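Local coordinates for protein mannosephosphate isomerase, putative (Archaeoglobus fulgidus, PDB 1ZX5) that probably interconverts D-mannose 6-phosphate and D-fructose 6-phosphate as a zinc-dependent isomerase of the type 1 mannose-6-phosphate isomerase family, at residues I25-K29 / G30-S34; L252-E256 / G257-L261; E202-K205 / K206-T210; V52-G56 / Q57-M61. All coordinates share one frame; numbering follows the deposited sequence. Where two conformers were deposited one is given.

Interaction 1: residues I25-K29 / G30-S34; sequences IALLK and GFRQS. With ACY (acetic acid), chain F.
The methyl of A26 sits over the centre of the F31 ring, and this CH-pi contact is the main apolar meeting between the end of the helix and the chain that follows it. A26 CB lies 3.7 Å from the ring centroid and only 11° off the ring normal, so the approach is almost straight down on the face. F31 CG occupies the position between its own backbone N and carbonyl carbon (chi1 68°), which folds the ring back over the last turn. At the ring edge, in its plane, stands the carbonyl O of K29, while the CB atoms of A26 and Q33 meet at 3.8 Å beside the aromatic contact. With an alanine in place of F31, the A26 methyl would probably lose its aromatic cover and a gap would open beside the helix end.

Two backbone hydrogen bonds close the helix as a Schellman motif: F31 N gives a nearly straight bond to A26 O (2.9 Å, 172°), and G30 N reaches L27 O at 3.1 Å. G30 is the C-prime residue, and its positive phi suits glycine. A water accepts the N-H of A26, its oxygen 3.0 Å from A26 N, and lies 2.7 Å from Q33 O.

Charge gathers at the end of K29, whose chain runs away from the turn. Its NZ donates to an acetate oxygen, OXT, at 2.8 Å, and also meets E41 in a salt bridge, the carbonyl of G272 and the ring of Y273; the acetate probably came from the crystallisation liquor.

Interaction 2: residues L252-E256 / G257-L261; sequences LYAAE and GYFIL. With EDO (1,2-ethanediol), chain C.
The methyl of A254 and the ring of F259 meet across the bend where strand 250-256 gives way to strand 259-262. A254 and F259 both point toward the other arm, and A254 CB comes to 4.0 Å from F259 CD2. The ring meets the methyl obliquely. With CG anti to its carbonyl carbon (chi1 -64°), F259 leans back toward the turn, bringing CE2 to 3.3 Å from E256 O, again at a slant to the ring. The chain here passes from one sheet of the cupin domain to the other.

On the other side of the first arm Y253 extends its ring away from F259. Its OH donates to O2 of an ethanediol at 2.7 Å, and that oxygen, lying near the ring plane, donates in turn to A255 O at 2.9 Å. The diol, probably a crystallisation additive, is held by W24 as well. A255 and E256 together face K292 in a classic beta bulge at the end of the strand. E256 points away from the second arm, and its OE2 is bonded to the hydroxyl of Y165.

G257 has a phi of 98° with an extended psi, angles that favour glycine because a side chain would jam against E256 O. The direct contact between the arms is a methyl and a carbonyl oxygen set against one ring. No hydrogen bond links the arms to each other; each strand takes its backbone bonds from its own sheet, the first pairing with strands 291-298 and 274-277, the second with strands 283-288 and 266-269.

Interaction 3: residues E202-K205 / K206-T210; sequences EKVK and KVLNT
L208 sets its CG anti to the backbone N (chi1 -179°), while V204 has CG1 anti to its own N (chi1 171°), and the two side chains lie side by side, pointing the same way. V204 CG1 thereby meets L208 CD2 at 4.0 Å, one turn apart along the chain. K206 extends beyond CG, its CG lying 3.6 Å from the carbonyl O of E202.

The end of the helix is gripped by V204 O, which accepts from two donors. L208 N approaches at 2.8 Å, nearly along the C=O axis, whereas V207 N lies well above the carbonyl plane at 3.1 Å. K203 O receives weak bonds from K206 N and V207 N, consistent with a last turn that is fraying. A water then bridges K205 O and L208 O, donating to each and tying the final turn to the chain that leaves it.

A salt bridge joins K205 NZ to E202 OE2 at 2.8 Å, the nitrogen meeting the oxygen on its syn side but 32° out of the carboxylate plane. The bend of the K205 chain at chi3 turns its amine back toward the glutamate.

Helix 201-207 ends here near the protein surface: K205 rests on I139 and E143 of helix 139-146, L208 packs on L142 of the same helix and on F133 and F196, V204 and V207 touch Y194 of strand 194-195, and K203 forms a salt bridge with E112.

Interaction 4: residues V52-G56 / Q57-M61; sequences VLVKG and QQLSM
V52-V54 and Q57-L59 pair antiparallel in a hairpin closed by a type I' turn from V54 to Q57, joined by four backbone hydrogen bonds in two pairs, V52 with L59 (V52 N to L59 O 2.6 Å) and V54 with Q57 (V54 N to Q57 O 2.8 Å).

V52, V54 and L59 share one face. L59 CG lies between its backbone N and carbonyl carbon (chi1 70°), which carries CD2 across to V54 CG2 at 3.8 Å and V52 CG2 at 4.2 Å. The other branch of V52, CG1, meets the selenium of M61 at 3.7 Å, the two side chains crossing at about a right angle. Without the two V52 branches, as with an alanine here, a gap would probably open between L59 and the selenium of M61.

In the turn, G56 takes a positive phi at angles that call for glycine. Strand 51-54 pairs on its other side with strand 9-10, L53 bonding to F9. L64 of helix 61-73 lies against V54 and L59, and S60 caps the start of that helix through I62 N. Backbone bonds therefore set the register, while the branched hydrocarbon groups join the hairpin to the helix by nonpolar packing.

From the N terminus, interaction 1 comes first, ending helix 24-28 and leading into strand 36-41. Interaction 4 follows as the hairpin of strands 51-54 and 57-60, which runs directly into helix 61-73. Interaction 3 ends helix 201-207, and interaction 2 makes the turn between strands 250-256 and 259-262 of the cupin domain. Each closes only a short local turn, and the four lie in series, with no nesting or crossing. Interactions 1 and 2 touch, L28 CD1 lying 3.4 Å from Y253 OH, so the end of helix 24-28 packs against strand 250-256 of the cupin domain. Interaction 3 is remote, its centre about 40 Å from that of interaction 2.

Interaction 1: residues I25-K29 / G30-S34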
loop_
_atom_site.group_PDB
_atom_site.type_symbol
_atom_site.label_atom_id
_atom_site.label_comp_id
_atom_site.label_asym_id
_atom_site.label_seq_id
_atom_site.Cartn_x
_atom_site.Cartn_y
_atom_site.Cartn_z
ATOM N N ILE A 25 5.986 11.115 -7.729
ATOM C CA ILE A 25 6.306 9.751 -8.150
ATOM C C ILE A 25 7.312 9.707 -9.319
ATOM O O ILE A 25 8.333 9.026 -9.214
ATOM C CB ILE A 25 5.041 8.919 -8.433
ATOM C CG1 ILE A 25 4.328 8.625 -7.100
ATOM C CG2 ILE A 25 5.415 7.612 -9.181
ATOM C CD1 ILE A 25 2.979 7.984 -7.252
ATOM N N ALA A 26 7.043 10.433 -10.402
ATOM C CA ALA A 26 7.976 10.453 -11.535
ATOM C C ALA A 26 9.377 10.856 -11.066
ATOM O O ALA A 26 10.376 10.284 -11.508
ATOM C CB ALA A 26 7.492 11.385 -12.636
ATOM N N LEU A 27 9.439 11.820 -10.148
ATOM C CA LEU A 27 10.712 12.281 -9.606
ATOM C C LEU A 27 11.428 11.186 -8.814
ATOM O O LEU A 27 12.632 11.015 -8.976
ATOM C CB LEU A 27 10.531 13.549 -8.771
ATOM C CG LEU A 27 11.761 14.459 -8.808
ATOM C CD1 LEU A 27 11.773 15.283 -10.112
ATOM C CD2 LEU A 27 11.816 15.373 -7.568
ATOM N N LEU A 28 10.693 10.436 -7.989
ATOM C CA LEU A 28 11.249 9.239 -7.344
ATOM C C LEU A 28 11.872 8.305 -8.366
ATOM O O LEU A 28 12.937 7.758 -8.119
ATOM C CB LEU A 28 10.183 8.463 -6.565
ATOM C CG LEU A 28 9.708 9.048 -5.233
ATOM C CD1 LEU A 28 8.613 8.179 -4.661
ATOM C CD2 LEU A 28 10.874 9.215 -4.265
ATOM N N LYS A 29 11.206 8.137 -9.508
ATOM C CA LYS A 29 11.643 7.212 -10.549
ATOM C C LYS A 29 12.564 7.864 -11.586
ATOM O O LYS A 29 12.775 7.299 -12.664
ATOM C CB LYS A 29 10.437 6.562 -11.247
ATOM C CG LYS A 29 9.392 5.963 -10.303
ATOM C CD LYS A 29 9.957 4.821 -9.480
ATOM C CE LYS A 29 8.882 4.165 -8.626
ATOM N NZ LYS A 29 9.475 2.981 -7.925
ATOM N N GLY A 30 13.084 9.054 -11.274
ATOM C CA GLY A 30 14.144 9.677 -12.069
ATOM C C GLY A 30 13.736 10.492 -13.283
ATOM O O GLY A 30 14.571 10.744 -14.152
ATOM N N PHE A 31 12.477 10.923 -13.370
ATOM C CA PHE A 31 12.075 11.791 -14.487
ATOM C C PHE A 31 11.080 12.879 -14.080
ATOM O O PHE A 31 10.590 12.883 -12.966
ATOM C CB PHE A 31 11.616 10.978 -15.726
ATOM C CG PHE A 31 10.310 10.202 -15.537
ATOM C CD1 PHE A 31 9.151 10.589 -16.214
ATOM C CD2 PHE A 31 10.254 9.072 -14.723
ATOM C CE1 PHE A 31 7.935 9.872 -16.066
ATOM C CE2 PHE A 31 9.050 8.350 -14.564
ATOM C CZ PHE A 31 7.890 8.754 -15.242
ATOM N N ARG A 32 10.820 13.824 -14.976
ATOM C CA ARG A 32 9.882 14.916 -14.708
ATOM C C ARG A 32 8.585 14.656 -15.448
ATOM O O ARG A 32 8.575 14.618 -16.672
ATOM C CB ARG A 32 10.456 16.249 -15.181
ATOM C CG ARG A 32 11.545 16.795 -14.320
ATOM C CD ARG A 32 12.034 18.152 -14.844
ATOM N NE ARG A 32 11.038 19.217 -14.689
ATOM C CZ ARG A 32 10.573 19.970 -15.688
ATOM N NH1 ARG A 32 11.004 19.786 -16.937
ATOM N NH2 ARG A 32 9.676 20.919 -15.440
ATOM N N GLN A 33 7.504 14.477 -14.698
ATOM C CA GLN A 33 6.179 14.267 -15.274
ATOM C C GLN A 33 5.124 14.528 -14.213
ATOM O O GLN A 33 5.151 13.909 -13.139
ATOM C CB GLN A 33 6.023 12.829 -15.784
ATOM C CG GLN A 33 4.718 12.576 -16.556
ATOM C CD GLN A 33 4.541 13.543 -17.697
ATOM O OE1 GLN A 33 5.382 13.619 -18.593
ATOM N NE2 GLN A 33 3.454 14.307 -17.668
ATOM N N SER A 34 4.192 15.428 -14.508
ATOM C CA SER A 34 3.002 15.577 -13.658
ATOM C C SER A 34 1.910 14.561 -14.050
ATOM O O SER A 34 1.955 13.976 -15.135
ATOM C CB SER A 34 2.455 17.005 -13.722
ATOM O OG SER A 34 2.205 17.367 -15.061
HETATM C C ACY F . 10.472 1.013 -10.868
HETATM O O ACY F . 10.863 1.793 -11.777
HETATM O OXT ACY F . 9.524 1.250 -10.096
HETATM C CH3 ACY F . 11.194 -0.291 -10.701
HETATM O O HOH W 1 4.730 12.232 -11.116
#

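Interaction 2: residues L252-E256 / G257-L261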
loop_
_atom_site.group_PDB
_atom_site.type_symbol
_atom_site.label_atom_id
_atom_site.label_comp_id
_atom_site.label_asym_id
_atom_site.label_seq_id
_atom_site.Cartn_x
_atom_site.Cartn_y
_atom_site.Cartn_z
ATOM N N LEU A 252 11.003 -4.476 0.506
ATOM C CA LEU A 252 11.707 -3.337 1.083
ATOM C C LEU A 252 11.455 -2.124 0.212
ATOM O O LEU A 252 11.540 -2.214 -1.012
ATOM C CB LEU A 252 13.225 -3.599 1.121
ATOM C CG LEU A 252 13.729 -4.874 1.793
ATOM C CD1 LEU A 252 15.245 -5.027 1.555
ATOM C CD2 LEU A 252 13.396 -4.891 3.299
ATOM N N TYR A 253 11.161 -0.986 0.830
ATOM C CA TYR A 253 11.060 0.259 0.078
ATOM C C TYR A 253 12.058 1.262 0.641
ATOM O O TYR A 253 12.057 1.533 1.844
ATOM C CB TYR A 253 9.631 0.830 0.100
ATOM C CG TYR A 253 9.582 2.219 -0.506
ATOM C CD1 TYR A 253 9.650 2.396 -1.897
ATOM C CD2 TYR A 253 9.512 3.350 0.303
ATOM C CE1 TYR A 253 9.653 3.671 -2.466
ATOM C CE2 TYR A 253 9.500 4.626 -0.246
ATOM C CZ TYR A 253 9.578 4.781 -1.624
ATOM O OH TYR A 253 9.583 6.046 -2.162
ATOM N N ALA A 254 12.897 1.826 -0.227
ATOM C CA ALA A 254 13.895 2.815 0.201
ATOM C C ALA A 254 13.262 4.203 0.286
ATOM O O ALA A 254 13.042 4.851 -0.729
ATOM C CB ALA A 254 15.108 2.817 -0.760
ATOM N N ALA A 255 12.944 4.633 1.494
ATOM C CA ALA A 255 12.262 5.911 1.702
ATOM C C ALA A 255 13.217 7.104 1.681
ATOM O O ALA A 255 12.883 8.148 1.128
ATOM C CB ALA A 255 11.472 5.889 3.017
ATOM N N GLU A 256 14.380 6.948 2.320
ATOM C CA GLU A 256 15.439 7.963 2.355
ATOM C C GLU A 256 16.785 7.272 2.317
ATOM O O GLU A 256 17.009 6.313 3.050
ATOM C CB GLU A 256 15.393 8.802 3.654
ATOM C CG GLU A 256 14.200 9.745 3.766
ATOM C CD GLU A 256 14.059 10.369 5.155
ATOM O OE1 GLU A 256 15.093 10.601 5.832
ATOM O OE2 GLU A 256 12.905 10.630 5.566
ATOM N N GLY A 257 17.679 7.772 1.468
ATOM C CA GLY A 257 19.070 7.353 1.474
ATOM C C GLY A 257 19.368 6.315 0.418
ATOM O O GLY A 257 18.482 5.879 -0.314
ATOM N N TYR A 258 20.630 5.909 0.360
ATOM C CA TYR A 258 21.104 4.907 -0.579
ATOM C C TYR A 258 21.557 3.690 0.227
ATOM O O TYR A 258 22.215 3.847 1.243
ATOM C CB TYR A 258 22.280 5.494 -1.366
ATOM C CG TYR A 258 23.039 4.473 -2.190
ATOM C CD1 TYR A 258 22.464 3.919 -3.333
ATOM C CD2 TYR A 258 24.318 4.053 -1.816
ATOM C CE1 TYR A 258 23.135 2.978 -4.092
ATOM C CE2 TYR A 258 25.007 3.108 -2.580
ATOM C CZ TYR A 258 24.406 2.584 -3.720
ATOM O OH TYR A 258 25.062 1.650 -4.491
ATOM N N PHE A 259 21.210 2.492 -0.232
ATOM C CA PHE A 259 21.462 1.243 0.519
ATOM C C PHE A 259 22.257 0.229 -0.275
ATOM O O PHE A 259 21.943 -0.021 -1.424
ATOM C CB PHE A 259 20.128 0.580 0.937
ATOM C CG PHE A 259 19.330 1.411 1.886
ATOM C CD1 PHE A 259 19.503 1.274 3.267
ATOM C CD2 PHE A 259 18.435 2.365 1.404
ATOM C CE1 PHE A 259 18.795 2.063 4.153
ATOM C CE2 PHE A 259 17.722 3.162 2.293
ATOM C CZ PHE A 259 17.907 3.011 3.667
ATOM N N ILE A 260 23.261 -0.371 0.357
ATOM C CA ILE A 260 23.902 -1.581 -0.172
ATOM C C ILE A 260 23.290 -2.777 0.564
ATOM O O ILE A 260 23.174 -2.763 1.787
ATOM C CB ILE A 260 25.454 -1.521 -0.041
ATOM C CG1 ILE A 260 25.987 -0.342 -0.881
ATOM C CG2 ILE A 260 26.106 -2.857 -0.462
ATOM C CD1 ILE A 260 27.419 0.036 -0.583
ATOM N N LEU A 261 22.852 -3.777 -0.198
ATOM C CA LEU A 261 22.155 -4.936 0.344
ATOM C C LEU A 261 23.070 -6.139 0.206
ATOM O O LEU A 261 23.650 -6.360 -0.861
ATOM C CB LEU A 261 20.824 -5.182 -0.403
ATOM C CG LEU A 261 19.826 -4.023 -0.642
ATOM C CD1 LEU A 261 18.593 -4.460 -1.461
ATOM C CD2 LEU A 261 19.391 -3.381 0.666
HETATM C C1 EDO C . 10.123 10.048 0.716
HETATM O O1 EDO C . 9.940 11.074 -0.281
HETATM C C2 EDO C . 9.612 8.704 0.181
HETATM O O2 EDO C . 10.608 8.070 -0.624
#

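Interaction 3: residues E202-K205 / K206-T210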
loop_
_atom_site.group_PDB
_atom_site.type_symbol
_atom_site.label_atom_id
_atom_site.label_comp_id
_atom_site.label_asym_id
_atom_site.label_seq_id
_atom_site.Cartn_x
_atom_site.Cartn_y
_atom_site.Cartn_z
ATOM N N GLU A 202 -25.144 2.867 -4.525
ATOM C CA GLU A 202 -25.760 1.605 -4.097
ATOM C C GLU A 202 -24.776 0.693 -3.366
ATOM O O GLU A 202 -25.170 0.003 -2.434
ATOM C CB GLU A 202 -26.405 0.855 -5.264
ATOM C CG GLU A 202 -27.686 1.497 -5.783
ATOM C CD GLU A 202 -28.806 1.538 -4.734
ATOM O OE1 GLU A 202 -29.220 0.452 -4.249
ATOM O OE2 GLU A 202 -29.274 2.661 -4.402
ATOM N N LYS A 203 -23.509 0.702 -3.799
ATOM C CA LYS A 203 -22.450 -0.073 -3.168
ATOM C C LYS A 203 -22.019 0.570 -1.853
ATOM O O LYS A 203 -21.827 -0.126 -0.869
ATOM C CB LYS A 203 -21.223 -0.227 -4.085
ATOM C CG LYS A 203 -21.480 -0.766 -5.494
ATOM C CD LYS A 203 -21.985 -2.190 -5.506
ATOM C CE LYS A 203 -22.149 -2.715 -6.945
ATOM N NZ LYS A 203 -20.938 -3.499 -7.373
ATOM N N VAL A 204 -21.849 1.891 -1.858
ATOM C CA VAL A 204 -21.532 2.659 -0.654
ATOM C C VAL A 204 -22.515 2.343 0.481
ATOM O O VAL A 204 -22.096 2.058 1.601
ATOM C CB VAL A 204 -21.512 4.201 -0.927
ATOM C CG1 VAL A 204 -21.393 4.989 0.373
ATOM C CG2 VAL A 204 -20.378 4.569 -1.881
ATOM N N LYS A 205 -23.813 2.377 0.182
ATOM C CA LYS A 205 -24.852 2.134 1.188
ATOM C C LYS A 205 -24.721 0.768 1.866
ATOM O O LYS A 205 -24.970 0.631 3.056
ATOM C CB LYS A 205 -26.243 2.257 0.567
ATOM C CG LYS A 205 -26.648 3.676 0.219
ATOM C CD LYS A 205 -28.161 3.770 -0.055
ATOM C CE LYS A 205 -28.548 3.020 -1.322
ATOM N NZ LYS A 205 -29.969 3.276 -1.744
ATOM N N LYS A 206 -24.318 -0.230 1.096
ATOM C CA LYS A 206 -24.149 -1.585 1.605
ATOM C C LYS A 206 -22.903 -1.837 2.471
ATOM O O LYS A 206 -22.874 -2.798 3.240
ATOM C CB LYS A 206 -24.200 -2.559 0.434
ATOM C CG LYS A 206 -25.633 -2.689 -0.104
ATOM C CD LYS A 206 -25.681 -3.559 -1.330
ATOM C CE LYS A 206 -27.109 -3.747 -1.830
ATOM N NZ LYS A 206 -27.057 -4.230 -3.250
ATOM N N VAL A 207 -21.880 -0.989 2.357
ATOM C CA VAL A 207 -20.606 -1.267 3.035
ATOM C C VAL A 207 -20.182 -0.175 4.014
ATOM O O VAL A 207 -19.331 -0.409 4.861
ATOM C CB VAL A 207 -19.444 -1.564 2.023
ATOM C CG1 VAL A 207 -19.885 -2.582 0.973
ATOM C CG2 VAL A 207 -18.955 -0.289 1.343
ATOM N N LEU A 208 -20.776 1.010 3.897
ATOM C CA LEU A 208 -20.322 2.179 4.650
ATOM C C LEU A 208 -20.623 2.099 6.153
ATOM O O LEU A 208 -21.770 1.852 6.562
ATOM C CB LEU A 208 -20.903 3.471 4.060
ATOM C CG LEU A 208 -20.498 4.783 4.745
ATOM C CD1 LEU A 208 -18.985 5.030 4.623
ATOM C CD2 LEU A 208 -21.315 5.957 4.202
ATOM N N ASN A 209 -19.579 2.302 6.959
ATOM C CA ASN A 209 -19.731 2.516 8.400
ATOM C C ASN A 209 -20.158 3.969 8.635
ATOM O O ASN A 209 -19.371 4.901 8.438
ATOM C CB ASN A 209 -18.414 2.189 9.123
ATOM C CG ASN A 209 -18.533 2.219 10.656
ATOM O OD1 ASN A 209 -19.521 2.692 11.223
ATOM N ND2 ASN A 209 -17.500 1.723 11.326
ATOM N N THR A 210 -21.410 4.154 9.036
ATOM C CA THR A 210 -21.974 5.486 9.252
ATOM C C THR A 210 -21.805 5.994 10.689
ATOM O O THR A 210 -22.235 7.109 11.003
ATOM C CB THR A 210 -23.469 5.534 8.876
ATOM O OG1 THR A 210 -24.166 4.469 9.540
ATOM C CG2 THR A 210 -23.651 5.418 7.346
HETATM O O HOH W 2 -24.213 2.108 5.285
#

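Interaction 4: residues V52-G56 / Q57-M61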
loop_
_atom_site.group_PDB
_atom_site.type_symbol
_atom_site.label_atom_id
_atom_site.label_comp_id
_atom_site.label_asym_id
_atom_site.label_seq_id
_atom_site.Cartn_x
_atom_site.Cartn_y
_atom_site.Cartn_z
ATOM N N VAL A 52 9.373 -8.369 -13.294
ATOM C CA VAL A 52 10.542 -8.420 -12.428
ATOM C C VAL A 52 11.784 -8.986 -13.127
ATOM O O VAL A 52 11.679 -9.664 -14.154
ATOM C CB VAL A 52 10.245 -9.206 -11.109
ATOM C CG1 VAL A 52 9.135 -8.528 -10.319
ATOM C CG2 VAL A 52 9.904 -10.669 -11.391
ATOM N N LEU A 53 12.950 -8.682 -12.557
ATOM C CA LEU A 53 14.220 -9.265 -12.993
ATOM C C LEU A 53 14.723 -10.295 -11.984
ATOM O O LEU A 53 15.073 -9.949 -10.844
ATOM C CB LEU A 53 15.293 -8.182 -13.154
ATOM C CG LEU A 53 15.252 -7.226 -14.345
ATOM C CD1 LEU A 53 15.987 -5.926 -13.985
ATOM C CD2 LEU A 53 15.832 -7.881 -15.599
ATOM N N VAL A 54 14.763 -11.550 -12.416
ATOM C CA VAL A 54 15.331 -12.620 -11.605
ATOM C C VAL A 54 16.681 -13.072 -12.191
ATOM O O VAL A 54 16.724 -13.719 -13.246
ATOM C CB VAL A 54 14.348 -13.809 -11.443
ATOM C CG1 VAL A 54 15.024 -14.968 -10.703
ATOM C CG2 VAL A 54 13.095 -13.362 -10.699
ATOM N N LYS A 55 17.772 -12.714 -11.500
ATOM C CA LYS A 55 19.145 -12.967 -11.980
ATOM C C LYS A 55 19.380 -12.391 -13.397
ATOM O O LYS A 55 20.067 -12.999 -14.229
ATOM C CB LYS A 55 19.488 -14.475 -11.925
ATOM C CG LYS A 55 19.812 -15.028 -10.521
ATOM C CD LYS A 55 19.441 -16.521 -10.416
ATOM C CE LYS A 55 20.302 -17.274 -9.387
ATOM N NZ LYS A 55 19.827 -17.131 -7.977
ATOM N N GLY A 56 18.791 -11.229 -13.669
ATOM C CA GLY A 56 18.947 -10.595 -14.973
ATOM C C GLY A 56 17.911 -10.905 -16.049
ATOM O O GLY A 56 17.891 -10.222 -17.085
ATOM N N GLN A 57 17.057 -11.907 -15.818
ATOM C CA GLN A 57 15.988 -12.251 -16.772
ATOM C C GLN A 57 14.610 -11.733 -16.348
ATOM O O GLN A 57 14.276 -11.699 -15.157
ATOM C CB GLN A 57 15.928 -13.758 -17.042
ATOM C CG GLN A 57 16.993 -14.259 -18.005
ATOM C CD GLN A 57 18.343 -14.419 -17.342
ATOM O OE1 GLN A 57 18.434 -14.590 -16.123
ATOM N NE2 GLN A 57 19.407 -14.363 -18.143
ATOM N N GLN A 58 13.814 -11.359 -17.348
ATOM C CA GLN A 58 12.544 -10.676 -17.142
ATOM C C GLN A 58 11.325 -11.610 -17.154
ATOM O O GLN A 58 11.188 -12.442 -18.044
ATOM C CB GLN A 58 12.414 -9.586 -18.206
ATOM C CG GLN A 58 11.123 -8.829 -18.192
ATOM C CD GLN A 58 11.111 -7.695 -19.193
ATOM O OE1 GLN A 58 10.266 -7.658 -20.096
ATOM N NE2 GLN A 58 12.048 -6.756 -19.040
ATOM N N LEU A 59 10.459 -11.466 -16.146
ATOM C CA LEU A 59 9.162 -12.168 -16.094
ATOM C C LEU A 59 8.125 -11.412 -15.248
ATOM O O LEU A 59 8.458 -10.490 -14.498
ATOM C CB LEU A 59 9.306 -13.619 -15.603
ATOM C CG LEU A 59 9.676 -13.924 -14.143
ATOM C CD1 LEU A 59 9.245 -15.333 -13.767
ATOM C CD2 LEU A 59 11.173 -13.745 -13.902
ATOM N N SER A 60 6.869 -11.818 -15.377
ATOM C CA SER A 60 5.773 -11.178 -14.678
ATOM C C SER A 60 5.676 -11.690 -13.242
ATOM O O SER A 60 6.017 -12.844 -12.987
ATOM C CB SER A 60 4.474 -11.437 -15.451
ATOM O OG SER A 60 3.329 -11.340 -14.635
HETATM N N MSE A 61 5.199 -10.842 -12.321
HETATM C CA MSE A 61 4.962 -11.240 -10.922
HETATM C C MSE A 61 4.012 -12.411 -10.841
HETATM O O MSE A 61 4.052 -13.197 -9.890
HETATM C CB MSE A 61 4.341 -10.105 -10.100
HETATM C CG MSE A 61 5.301 -9.177 -9.438
HETATM SE SE MSE A 61 6.516 -10.093 -8.214
HETATM C CE MSE A 61 5.300 -10.795 -6.910
#